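Side-chain contacts in putative transcriptional regulator TRANSCRIPTION REGULATOR protein (Rhizobium meliloti, PDB 5NLA), which binds cyclic di-GMP and, as an AraC-like transcriptional activator, regulates extracellular polysaccharide production, probably through sequence-specific DNA binding: residues A[62-67]-A[71-76]; A[92-97]-A[218-223]; A[107-112]-A[134-139]; A[175-180]-A[226-231]. All coordinates share one frame; numbering follows the deposited sequence.

In the fold
Starting from the N terminus, interaction 1 closes a short connection of three residues, folding helix 59-67 against strand 72-74 at the edge of the five-stranded antiparallel sheet. Interaction 2 opens next, at residues 92-97. Within its span falls the whole of interaction 3, from strand 107-111, the neighbour of 72-74 in that sheet, to strand 134-138; D72 N lies 2.7 Å from E110 O where interactions 1 and 3 touch. Interaction 4 opens at 175-180, still inside the span, which closes at 218-223; its partner 226-231 lies beyond, so interactions 2 and 4 cross. Both use helix 220-234, which packs against the end of strand 88-94 and helix 175-178.

Interaction 1: A[62-67]-A[71-76]; sequences SWRAHM and VDVRLP
A tight helix-to-strand connection brings the end of helix 59-67 back along edge strand 72-74 of the five-stranded antiparallel sheet, V73 turning its side chain toward the helix. The short axes run 160° apart, nearly antiparallel, with a closest approach of 7.9 Å. The link is held by V71 N, which donates to M67 O at 2.9 Å. V73 CG2 meets two side chains: it lies 3.4 Å from R64 CG, and W63, crossing V73 at about a right angle, brings CD1 to 4.2 Å from V73 CG2. R64 runs back past V73 because chi1 (-171°) sets CG opposite the backbone N, and a bend at chi3 carries the guanidinium on so that V73 O lies near its plane, at the edge. An alanine in place of R64 would take away CG and CD and would probably open a gap beside V73 CG2 and V73 O. D72 adds a charge of opposite sign nearby, though not in contact with the guanidinium. F85, from a loop, meets the W63 ring with the planes at about 45°. Nearer the connection, M67 runs alongside V71, both side chains heading in one direction, with M67 CE 4.0 Å from V71 CG2.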
# COMPACT_ATOMS: atom_id res chain seq x y z
N SER A 62 7.28 -4.98 -19.61
CA SER A 62 7.68 -5.75 -18.42
C SER A 62 7.29 -5.03 -17.13
O SER A 62 6.64 -5.59 -16.26
CB SER A 62 9.18 -6.02 -18.41
OG SER A 62 9.58 -6.53 -17.15
N TRP A 63 7.69 -3.77 -17.02
CA TRP A 63 7.32 -2.96 -15.88
C TRP A 63 5.82 -2.99 -15.57
O TRP A 63 5.41 -3.08 -14.40
CB TRP A 63 7.78 -1.52 -16.09
CG TRP A 63 7.41 -0.63 -14.99
CD1 TRP A 63 6.37 0.25 -14.97
CD2 TRP A 63 8.03 -0.54 -13.73
NE1 TRP A 63 6.33 0.89 -13.77
CE2 TRP A 63 7.34 0.42 -12.99
CE3 TRP A 63 9.13 -1.18 -13.15
CZ2 TRP A 63 7.70 0.77 -11.70
CZ3 TRP A 63 9.51 -0.82 -11.86
CH2 TRP A 63 8.78 0.13 -11.15
N ARG A 64 5.00 -2.90 -16.61
CA ARG A 64 3.55 -2.90 -16.43
C ARG A 64 3.03 -4.24 -15.88
O ARG A 64 2.08 -4.27 -15.08
CB ARG A 64 2.86 -2.59 -17.74
CG ARG A 64 1.37 -2.38 -17.58
CD ARG A 64 0.80 -1.67 -18.77
NE ARG A 64 0.97 -2.47 -19.97
CZ ARG A 64 0.66 -2.06 -21.19
NH1 ARG A 64 0.13 -0.85 -21.37
NH2 ARG A 64 0.86 -2.87 -22.23
N ALA A 65 3.66 -5.32 -16.33
CA ALA A 65 3.34 -6.65 -15.85
C ALA A 65 3.62 -6.76 -14.37
O ALA A 65 2.77 -7.22 -13.62
CB ALA A 65 4.11 -7.71 -16.63
N HIS A 66 4.81 -6.31 -13.95
CA HIS A 66 5.22 -6.39 -12.54
C HIS A 66 4.33 -5.56 -11.61
O HIS A 66 4.13 -5.91 -10.46
CB HIS A 66 6.69 -5.97 -12.35
CG HIS A 66 7.68 -6.88 -13.01
ND1 HIS A 66 7.47 -8.24 -13.15
CD2 HIS A 66 8.89 -6.63 -13.56
CE1 HIS A 66 8.51 -8.78 -13.77
NE2 HIS A 66 9.39 -7.83 -14.02
N MET A 67 3.79 -4.46 -12.12
CA MET A 67 3.02 -3.52 -11.33
C MET A 67 1.51 -3.69 -11.45
O MET A 67 0.80 -3.06 -10.70
CB MET A 67 3.41 -2.09 -11.70
CG MET A 67 4.88 -1.74 -11.44
SD MET A 67 5.34 -1.75 -9.72
CE MET A 67 4.19 -0.53 -9.14
N VAL A 71 -1.37 -1.27 -9.87
CA VAL A 71 -1.76 -0.15 -10.73
C VAL A 71 -1.65 -0.58 -12.16
O VAL A 71 -0.76 -1.32 -12.52
CB VAL A 71 -0.85 1.09 -10.52
CG1 VAL A 71 -1.32 1.92 -9.33
CG2 VAL A 71 0.61 0.69 -10.35
N ASP A 72 -2.59 -0.13 -12.98
CA ASP A 72 -2.44 -0.16 -14.41
C ASP A 72 -1.66 1.09 -14.81
O ASP A 72 -2.03 2.19 -14.41
CB ASP A 72 -3.79 -0.14 -15.10
CG ASP A 72 -3.70 -0.45 -16.57
OD1 ASP A 72 -2.60 -0.79 -17.07
OD2 ASP A 72 -4.76 -0.38 -17.23
N VAL A 73 -0.59 0.90 -15.59
CA VAL A 73 0.29 1.98 -16.00
C VAL A 73 0.29 2.21 -17.51
O VAL A 73 0.04 1.28 -18.28
CB VAL A 73 1.75 1.78 -15.52
CG1 VAL A 73 1.80 1.76 -14.00
CG2 VAL A 73 2.36 0.50 -16.09
N ARG A 74 0.55 3.45 -17.91
CA ARG A 74 0.58 3.87 -19.31
C ARG A 74 1.67 4.91 -19.48
O ARG A 74 1.96 5.66 -18.55
CB ARG A 74 -0.77 4.43 -19.75
CG ARG A 74 -1.90 3.41 -19.64
CD ARG A 74 -3.19 3.82 -20.34
NE ARG A 74 -3.03 3.76 -21.80
CZ ARG A 74 -2.83 4.81 -22.62
NH1 ARG A 74 -2.76 6.06 -22.16
NH2 ARG A 74 -2.70 4.58 -23.93
N LEU A 75 2.28 4.96 -20.66
CA LEU A 75 3.28 5.97 -20.95
C LEU A 75 2.64 7.34 -21.11
O LEU A 75 1.42 7.42 -21.30
CB LEU A 75 4.04 5.63 -22.22
CG LEU A 75 4.87 4.36 -22.18
CD1 LEU A 75 5.34 4.08 -23.60
CD2 LEU A 75 6.05 4.47 -21.22
N PRO A 76 3.45 8.43 -21.03
CA PRO A 76 2.90 9.75 -21.32
C PRO A 76 2.59 9.84 -22.78
O PRO A 76 3.20 9.13 -23.57
CB PRO A 76 4.01 10.73 -20.92
CG PRO A 76 4.89 9.95 -20.01
CD PRO A 76 4.82 8.53 -20.50

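Interaction 2: A[92-97]-A[218-223]; sequences WHLGDL and EEVPRI
The backbones of L94 and V220 approach to 6.1 Å between their CA atoms, where strand 88-94 enters the type II' turn L94 to L97 and faces the N-terminal part of helix 220-234. L94 carries the contact by dividing its two methyl groups between two helix residues. Its CG stands anti to the carbonyl carbon (chi1 -81°), and from there the branches separate: CD2 reaches V220 CG2 at 3.9 Å, while CD1 meets I223 CG2, also at 3.9 Å. L94 crosses V220 obliquely but I223 at about a right angle. V220 uses its other branch as well, CG1 lying 4.1 Å from L94 CB and 4.2 Å from G95 N, and thus packing over the start of the turn. V220 and I223 are three positions apart, so both fall on the helix face turned to L94. M208 of helix 196-211 touches both L94 and I223, adding a third element to the cluster. Within the turn, L94 N bonds to L97 O at 2.9 Å, closing the hairpin between strands 88-94 and 97-104. The hairpin end and the helix are therefore joined here by methyl packing, which depends on shape and burial and imposes little directional constraint.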
# COMPACT_ATOMS: atom_id res chain seq x y z
N TRP A 92 12.21 -4.76 0.54
CA TRP A 92 12.63 -5.29 1.84
C TRP A 92 11.38 -5.60 2.67
O TRP A 92 10.49 -4.75 2.76
CB TRP A 92 13.49 -4.28 2.60
CG TRP A 92 14.56 -3.62 1.79
CD1 TRP A 92 14.40 -2.61 0.88
CD2 TRP A 92 15.96 -3.90 1.83
NE1 TRP A 92 15.61 -2.25 0.34
CE2 TRP A 92 16.59 -3.03 0.90
CE3 TRP A 92 16.75 -4.81 2.55
CZ2 TRP A 92 17.97 -3.04 0.68
CZ3 TRP A 92 18.12 -4.83 2.32
CH2 TRP A 92 18.72 -3.94 1.40
N HIS A 93 11.34 -6.80 3.26
CA HIS A 93 10.26 -7.21 4.16
C HIS A 93 10.71 -7.00 5.59
O HIS A 93 11.62 -7.67 6.05
CB HIS A 93 9.93 -8.69 3.97
CG HIS A 93 9.47 -9.04 2.58
ND1 HIS A 93 10.34 -9.37 1.57
CD2 HIS A 93 8.23 -9.11 2.05
CE1 HIS A 93 9.66 -9.62 0.46
NE2 HIS A 93 8.37 -9.47 0.73
N LEU A 94 10.13 -6.03 6.27
CA LEU A 94 10.41 -5.87 7.66
C LEU A 94 9.21 -6.57 8.20
O LEU A 94 8.23 -5.93 8.52
CB LEU A 94 10.34 -4.42 8.05
CG LEU A 94 11.58 -3.62 7.73
CD1 LEU A 94 11.43 -2.25 8.34
CD2 LEU A 94 12.76 -4.34 8.36
N GLY A 95 9.29 -7.87 8.34
CA GLY A 95 8.12 -8.60 8.78
C GLY A 95 7.01 -8.37 7.78
O GLY A 95 7.17 -8.59 6.60
N ASP A 96 5.85 -8.01 8.29
CA ASP A 96 4.66 -7.71 7.50
C ASP A 96 4.72 -6.46 6.62
O ASP A 96 4.27 -6.46 5.49
CB ASP A 96 3.46 -7.66 8.42
CG ASP A 96 3.84 -7.32 9.84
OD1 ASP A 96 4.76 -6.50 10.03
OD2 ASP A 96 3.23 -7.89 10.77
N LEU A 97 5.27 -5.39 7.18
CA LEU A 97 5.45 -4.09 6.53
C LEU A 97 6.53 -4.17 5.44
O LEU A 97 7.67 -4.57 5.71
CB LEU A 97 5.83 -3.05 7.60
CG LEU A 97 6.12 -1.60 7.23
CD1 LEU A 97 5.99 -0.68 8.44
CD2 LEU A 97 7.49 -1.45 6.60
N GLU A 218 15.83 -8.68 15.72
CA GLU A 218 15.46 -8.16 17.03
C GLU A 218 14.89 -6.76 16.95
O GLU A 218 13.92 -6.44 17.61
CB GLU A 218 16.69 -8.08 17.92
CG GLU A 218 16.76 -9.11 19.04
CD GLU A 218 17.69 -8.67 20.15
OE1 GLU A 218 18.25 -7.57 20.04
OE2 GLU A 218 17.87 -9.42 21.12
N GLU A 219 15.54 -5.93 16.15
CA GLU A 219 15.13 -4.56 15.95
C GLU A 219 13.82 -4.34 15.21
O GLU A 219 13.03 -3.46 15.54
CB GLU A 219 16.27 -3.85 15.24
CG GLU A 219 17.60 -4.35 15.73
CD GLU A 219 18.71 -3.34 15.55
OE1 GLU A 219 18.50 -2.35 14.83
OE2 GLU A 219 19.80 -3.56 16.11
N VAL A 220 13.56 -5.17 14.22
CA VAL A 220 12.40 -4.93 13.40
C VAL A 220 11.09 -4.65 14.08
O VAL A 220 10.46 -3.66 13.78
CB VAL A 220 12.11 -6.16 12.55
CG1 VAL A 220 10.80 -5.99 11.82
CG2 VAL A 220 13.25 -6.42 11.59
N PRO A 221 10.73 -5.43 15.06
CA PRO A 221 9.42 -5.09 15.60
C PRO A 221 9.31 -3.67 16.17
O PRO A 221 8.24 -3.06 16.03
CB PRO A 221 9.19 -6.14 16.70
CG PRO A 221 10.55 -6.61 17.05
CD PRO A 221 11.32 -6.58 15.77
N ARG A 222 10.39 -3.14 16.76
CA ARG A 222 10.38 -1.76 17.25
C ARG A 222 10.44 -0.73 16.12
O ARG A 222 9.80 0.31 16.22
CB ARG A 222 11.45 -1.49 18.34
CG ARG A 222 12.82 -0.93 17.93
CD ARG A 222 13.33 0.12 18.94
NE ARG A 222 14.79 0.20 19.03
CZ ARG A 222 15.57 -0.61 19.76
NH1 ARG A 222 15.06 -1.61 20.49
NH2 ARG A 222 16.89 -0.42 19.76
N ILE A 223 11.17 -1.04 15.04
CA ILE A 223 11.18 -0.19 13.85
C ILE A 223 9.76 -0.05 13.33
O ILE A 223 9.28 1.06 13.11
CB ILE A 223 12.13 -0.71 12.73
CG1 ILE A 223 13.59 -0.61 13.17
CG2 ILE A 223 11.95 0.09 11.44
CD1 ILE A 223 14.56 -1.38 12.29

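Interaction 3: A[107-112]-A[134-139]; sequences HSYERS and SWTEAD
With chi1 at 50°, Y109 places CG between its backbone N and carbonyl carbon, and this setting carries the phenol across the sheet to T136. T136 answers with chi1 at -37°, which puts OG1 beside its own backbone N and anti to the carbonyl carbon, facing the phenol. The two hydroxyls form a hydrogen bond, Y109 OH to T136 OG1 at 2.6 Å, in which either may be the donor. OG1 lies in the plane of the Y109 ring, at its edge, and the side chains cross at about a right angle. The methyl of T136 keeps to the same ring edge, CG2 standing 3.8 Å from Y109 CE1. S134 closes in on the hydroxyl from further back along the strand, its CB 3.5 Å from Y109 OH. The strands 107-111 and 134-138 run 26° from parallel and 9.1 Å apart at closest axis approach, too far for direct pairing: strand 159-163 lies between them in the five-stranded sheet, antiparallel to both. Y109 also packs on Y159 and M163 of that middle strand. A phenylalanine in place of Y109 would lack the hydroxyl and would probably leave buried T136 OG1 without this partner. The polar end of a mostly apolar ring is thus paired within a buried interface, so that the hydrogen bond links two strands that are not neighbours.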
# COMPACT_ATOMS: atom_id res chain seq x y z
N HIS A 107 5.27 8.34 -15.98
CA HIS A 107 4.17 7.51 -16.47
C HIS A 107 2.90 7.95 -15.77
O HIS A 107 2.92 8.82 -14.89
CB HIS A 107 4.45 6.03 -16.18
CG HIS A 107 4.55 5.72 -14.72
ND1 HIS A 107 5.64 6.08 -13.96
CD2 HIS A 107 3.67 5.14 -13.87
CE1 HIS A 107 5.44 5.72 -12.71
NE2 HIS A 107 4.25 5.15 -12.63
N SER A 108 1.78 7.38 -16.19
CA SER A 108 0.53 7.56 -15.51
C SER A 108 0.08 6.22 -14.91
O SER A 108 0.52 5.13 -15.35
CB SER A 108 -0.50 8.17 -16.45
OG SER A 108 -0.85 7.23 -17.45
N TYR A 109 -0.78 6.31 -13.90
CA TYR A 109 -1.20 5.14 -13.12
C TYR A 109 -2.69 5.20 -12.75
O TYR A 109 -3.26 6.27 -12.51
CB TYR A 109 -0.33 5.00 -11.85
CG TYR A 109 -0.20 6.27 -11.03
CD1 TYR A 109 -1.14 6.61 -10.07
CD2 TYR A 109 0.87 7.14 -11.23
CE1 TYR A 109 -1.02 7.76 -9.31
CE2 TYR A 109 1.01 8.31 -10.47
CZ TYR A 109 0.06 8.62 -9.51
OH TYR A 109 0.17 9.78 -8.77
N GLU A 110 -3.31 4.03 -12.71
CA GLU A 110 -4.69 3.90 -12.23
C GLU A 110 -4.83 2.64 -11.39
O GLU A 110 -4.37 1.57 -11.79
CB GLU A 110 -5.67 3.85 -13.40
CG GLU A 110 -7.13 3.84 -12.97
CD GLU A 110 -8.10 4.12 -14.11
OE1 GLU A 110 -7.69 4.04 -15.29
OE2 GLU A 110 -9.28 4.42 -13.81
N ARG A 111 -5.44 2.80 -10.22
CA ARG A 111 -5.99 1.67 -9.46
C ARG A 111 -7.49 1.90 -9.48
O ARG A 111 -7.97 2.87 -8.89
CB ARG A 111 -5.46 1.67 -8.04
CG ARG A 111 -5.91 0.48 -7.22
CD ARG A 111 -5.06 0.33 -5.98
NE ARG A 111 -5.50 -0.80 -5.16
CZ ARG A 111 -5.25 -2.08 -5.42
NH1 ARG A 111 -4.59 -2.47 -6.50
NH2 ARG A 111 -5.71 -2.99 -4.58
N SER A 112 -8.22 1.04 -10.19
CA SER A 112 -9.65 1.27 -10.47
C SER A 112 -10.64 0.43 -9.63
O SER A 112 -10.27 -0.53 -8.96
CB SER A 112 -9.90 1.01 -11.95
OG SER A 112 -9.72 -0.36 -12.22
N SER A 134 4.29 13.79 -8.17
CA SER A 134 3.12 13.08 -8.65
C SER A 134 1.92 14.00 -8.50
O SER A 134 1.97 14.97 -7.78
CB SER A 134 2.94 11.77 -7.92
OG SER A 134 2.52 11.98 -6.58
N TRP A 135 0.87 13.69 -9.24
CA TRP A 135 -0.40 14.37 -9.12
C TRP A 135 -1.42 13.26 -9.10
O TRP A 135 -1.44 12.43 -10.01
CB TRP A 135 -0.64 15.26 -10.33
CG TRP A 135 0.28 16.45 -10.40
CD1 TRP A 135 0.01 17.71 -9.94
CD2 TRP A 135 1.60 16.49 -10.95
NE1 TRP A 135 1.08 18.53 -10.18
CE2 TRP A 135 2.08 17.82 -10.80
CE3 TRP A 135 2.43 15.54 -11.56
CZ2 TRP A 135 3.35 18.22 -11.24
CZ3 TRP A 135 3.70 15.94 -11.99
CH2 TRP A 135 4.14 17.28 -11.83
N THR A 136 -2.23 13.21 -8.04
CA THR A 136 -3.14 12.07 -7.86
C THR A 136 -4.58 12.47 -7.56
O THR A 136 -4.87 13.14 -6.56
CB THR A 136 -2.64 11.10 -6.79
OG1 THR A 136 -1.21 11.00 -6.87
CG2 THR A 136 -3.27 9.71 -6.99
N GLU A 137 -5.47 12.01 -8.43
CA GLU A 137 -6.90 12.18 -8.28
C GLU A 137 -7.49 11.01 -7.49
O GLU A 137 -7.15 9.84 -7.72
CB GLU A 137 -7.56 12.24 -9.64
CG GLU A 137 -8.95 12.83 -9.60
CD GLU A 137 -9.92 12.03 -10.43
OE1 GLU A 137 -9.81 12.09 -11.67
OE2 GLU A 137 -10.78 11.33 -9.82
N ALA A 138 -8.38 11.34 -6.56
CA ALA A 138 -9.17 10.34 -5.84
C ALA A 138 -10.34 11.06 -5.23
O ALA A 138 -10.16 12.09 -4.57
CB ALA A 138 -8.35 9.69 -4.75
N ASP A 139 -11.54 10.54 -5.47
CA ASP A 139 -12.77 11.13 -4.95
C ASP A 139 -12.85 12.59 -5.39
O ASP A 139 -13.06 13.48 -4.58
CB ASP A 139 -12.80 10.96 -3.41
CG ASP A 139 -14.16 11.23 -2.80
OD1 ASP A 139 -15.12 11.59 -3.53
OD2 ASP A 139 -14.28 11.10 -1.56

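Interaction 4: A[175-180]-A[226-231]; sequences YELLAD and TIRDMV
R228 lays the aliphatic part of its chain against both L177 and L178, and its orientation to each differs. With L178 the two chains run antiparallel past one another, R228 CG coming 3.5 Å from L178 CD2; against L177 it runs at a slant, its CD 3.5 Å from L177 CD1. The CD methylene of R228 also faces L177 O. Its CG is anti to the backbone N (chi1 -178°), which sends the chain out from helix 220-234 toward the two leucines. The bend at chi3 then turns the guanidinium back to the next residue on its own helix. There R228 NE forms a salt-bridging hydrogen bond with D229 OD1 at 3.2 Å, with an N-H...O angle of 157°. The oxygen lies only 8° out of the guanidinium plane, and a weak bond from R228 NH2 goes to the same atom. These bonds probably help to orient the guanidinium while the methylenes pack. One turn on, V231 meets the other branch of L178 at about a right angle, its CG1 4.2 Å from L178 CD1. L178 and V231 both touch M173 of strand 166-173, and L178 also packs on L185 of helix 182-187. The contact thus sets the short, loosely hydrogen-bonded helix 175-178 against helix 220-234, helix 182-187 and the end of strand 166-173.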
# COMPACT_ATOMS: atom_id res chain seq x y z
N TYR A 175 -3.41 -3.89 6.54
CA TYR A 175 -4.58 -3.21 7.13
C TYR A 175 -4.52 -3.09 8.65
O TYR A 175 -4.76 -2.03 9.21
CB TYR A 175 -5.90 -3.91 6.79
CG TYR A 175 -7.09 -3.07 7.22
CD1 TYR A 175 -7.43 -1.93 6.50
CD2 TYR A 175 -7.83 -3.37 8.35
CE1 TYR A 175 -8.48 -1.13 6.88
CE2 TYR A 175 -8.89 -2.56 8.74
CZ TYR A 175 -9.20 -1.43 7.99
OH TYR A 175 -10.24 -0.59 8.32
N GLU A 176 -4.20 -4.21 9.29
CA GLU A 176 -4.30 -4.34 10.72
C GLU A 176 -3.29 -3.49 11.49
O GLU A 176 -3.58 -3.06 12.61
CB GLU A 176 -4.15 -5.80 11.10
CG GLU A 176 -4.43 -6.10 12.55
CD GLU A 176 -5.83 -5.74 13.03
OE1 GLU A 176 -6.80 -5.81 12.22
OE2 GLU A 176 -5.97 -5.41 14.23
N LEU A 177 -2.13 -3.24 10.90
CA LEU A 177 -1.10 -2.39 11.52
C LEU A 177 -1.67 -1.06 12.03
O LEU A 177 -1.37 -0.63 13.14
CB LEU A 177 0.05 -2.11 10.53
CG LEU A 177 1.47 -2.26 11.08
CD1 LEU A 177 1.71 -1.33 12.26
CD2 LEU A 177 1.76 -3.71 11.47
N LEU A 178 -2.52 -0.45 11.21
CA LEU A 178 -3.10 0.86 11.49
C LEU A 178 -4.62 0.85 11.69
O LEU A 178 -5.23 1.91 11.80
CB LEU A 178 -2.73 1.83 10.36
CG LEU A 178 -1.24 2.03 10.04
CD1 LEU A 178 -1.01 2.64 8.66
CD2 LEU A 178 -0.59 2.90 11.11
N ALA A 179 -5.24 -0.33 11.75
CA ALA A 179 -6.70 -0.46 11.86
C ALA A 179 -7.30 0.29 13.07
O ALA A 179 -8.43 0.77 13.00
CB ALA A 179 -7.10 -1.92 11.88
N ASP A 180 -6.53 0.39 14.15
CA ASP A 180 -6.95 1.15 15.33
C ASP A 180 -7.28 2.61 15.02
O ASP A 180 -8.27 3.13 15.54
CB ASP A 180 -5.90 1.09 16.46
CG ASP A 180 -5.93 -0.24 17.23
OD1 ASP A 180 -6.83 -1.08 16.99
OD2 ASP A 180 -5.04 -0.42 18.09
N THR A 226 7.62 2.32 15.58
CA THR A 226 7.83 3.79 15.52
C THR A 226 7.36 4.32 14.16
O THR A 226 6.85 5.44 14.08
CB THR A 226 9.27 4.33 15.90
OG1 THR A 226 9.90 4.96 14.78
CG2 THR A 226 10.19 3.27 16.48
N ILE A 227 7.52 3.52 13.10
CA ILE A 227 6.95 3.87 11.80
C ILE A 227 5.42 3.94 11.87
O ILE A 227 4.83 4.85 11.32
CB ILE A 227 7.43 2.91 10.67
CG1 ILE A 227 8.93 3.14 10.42
CG2 ILE A 227 6.65 3.14 9.37
CD1 ILE A 227 9.57 2.19 9.43
N ARG A 228 4.79 2.99 12.56
CA ARG A 228 3.34 3.08 12.78
C ARG A 228 2.98 4.39 13.49
O ARG A 228 2.13 5.14 13.01
CB ARG A 228 2.84 1.88 13.60
CG ARG A 228 1.33 1.85 13.83
CD ARG A 228 0.94 0.84 14.88
NE ARG A 228 1.39 1.22 16.22
CZ ARG A 228 1.49 0.38 17.26
NH1 ARG A 228 1.19 -0.92 17.14
NH2 ARG A 228 1.91 0.84 18.44
N ASP A 229 3.64 4.66 14.61
CA ASP A 229 3.35 5.85 15.41
C ASP A 229 3.60 7.14 14.62
O ASP A 229 2.73 8.01 14.54
CB ASP A 229 4.13 5.83 16.74
CG ASP A 229 3.62 4.75 17.71
OD1 ASP A 229 2.73 3.94 17.33
OD2 ASP A 229 4.10 4.70 18.86
N MET A 230 4.79 7.25 14.01
CA MET A 230 5.11 8.37 13.12
C MET A 230 4.04 8.58 12.03
O MET A 230 3.61 9.71 11.79
CB MET A 230 6.48 8.18 12.47
CG MET A 230 7.67 8.47 13.36
SD MET A 230 9.24 8.09 12.57
CE MET A 230 10.33 8.41 13.93
N VAL A 231 3.61 7.49 11.38
CA VAL A 231 2.63 7.60 10.29
C VAL A 231 1.31 8.13 10.81
O VAL A 231 0.79 9.13 10.31
CB VAL A 231 2.41 6.25 9.56
CG1 VAL A 231 1.12 6.25 8.75
CG2 VAL A 231 3.59 5.94 8.65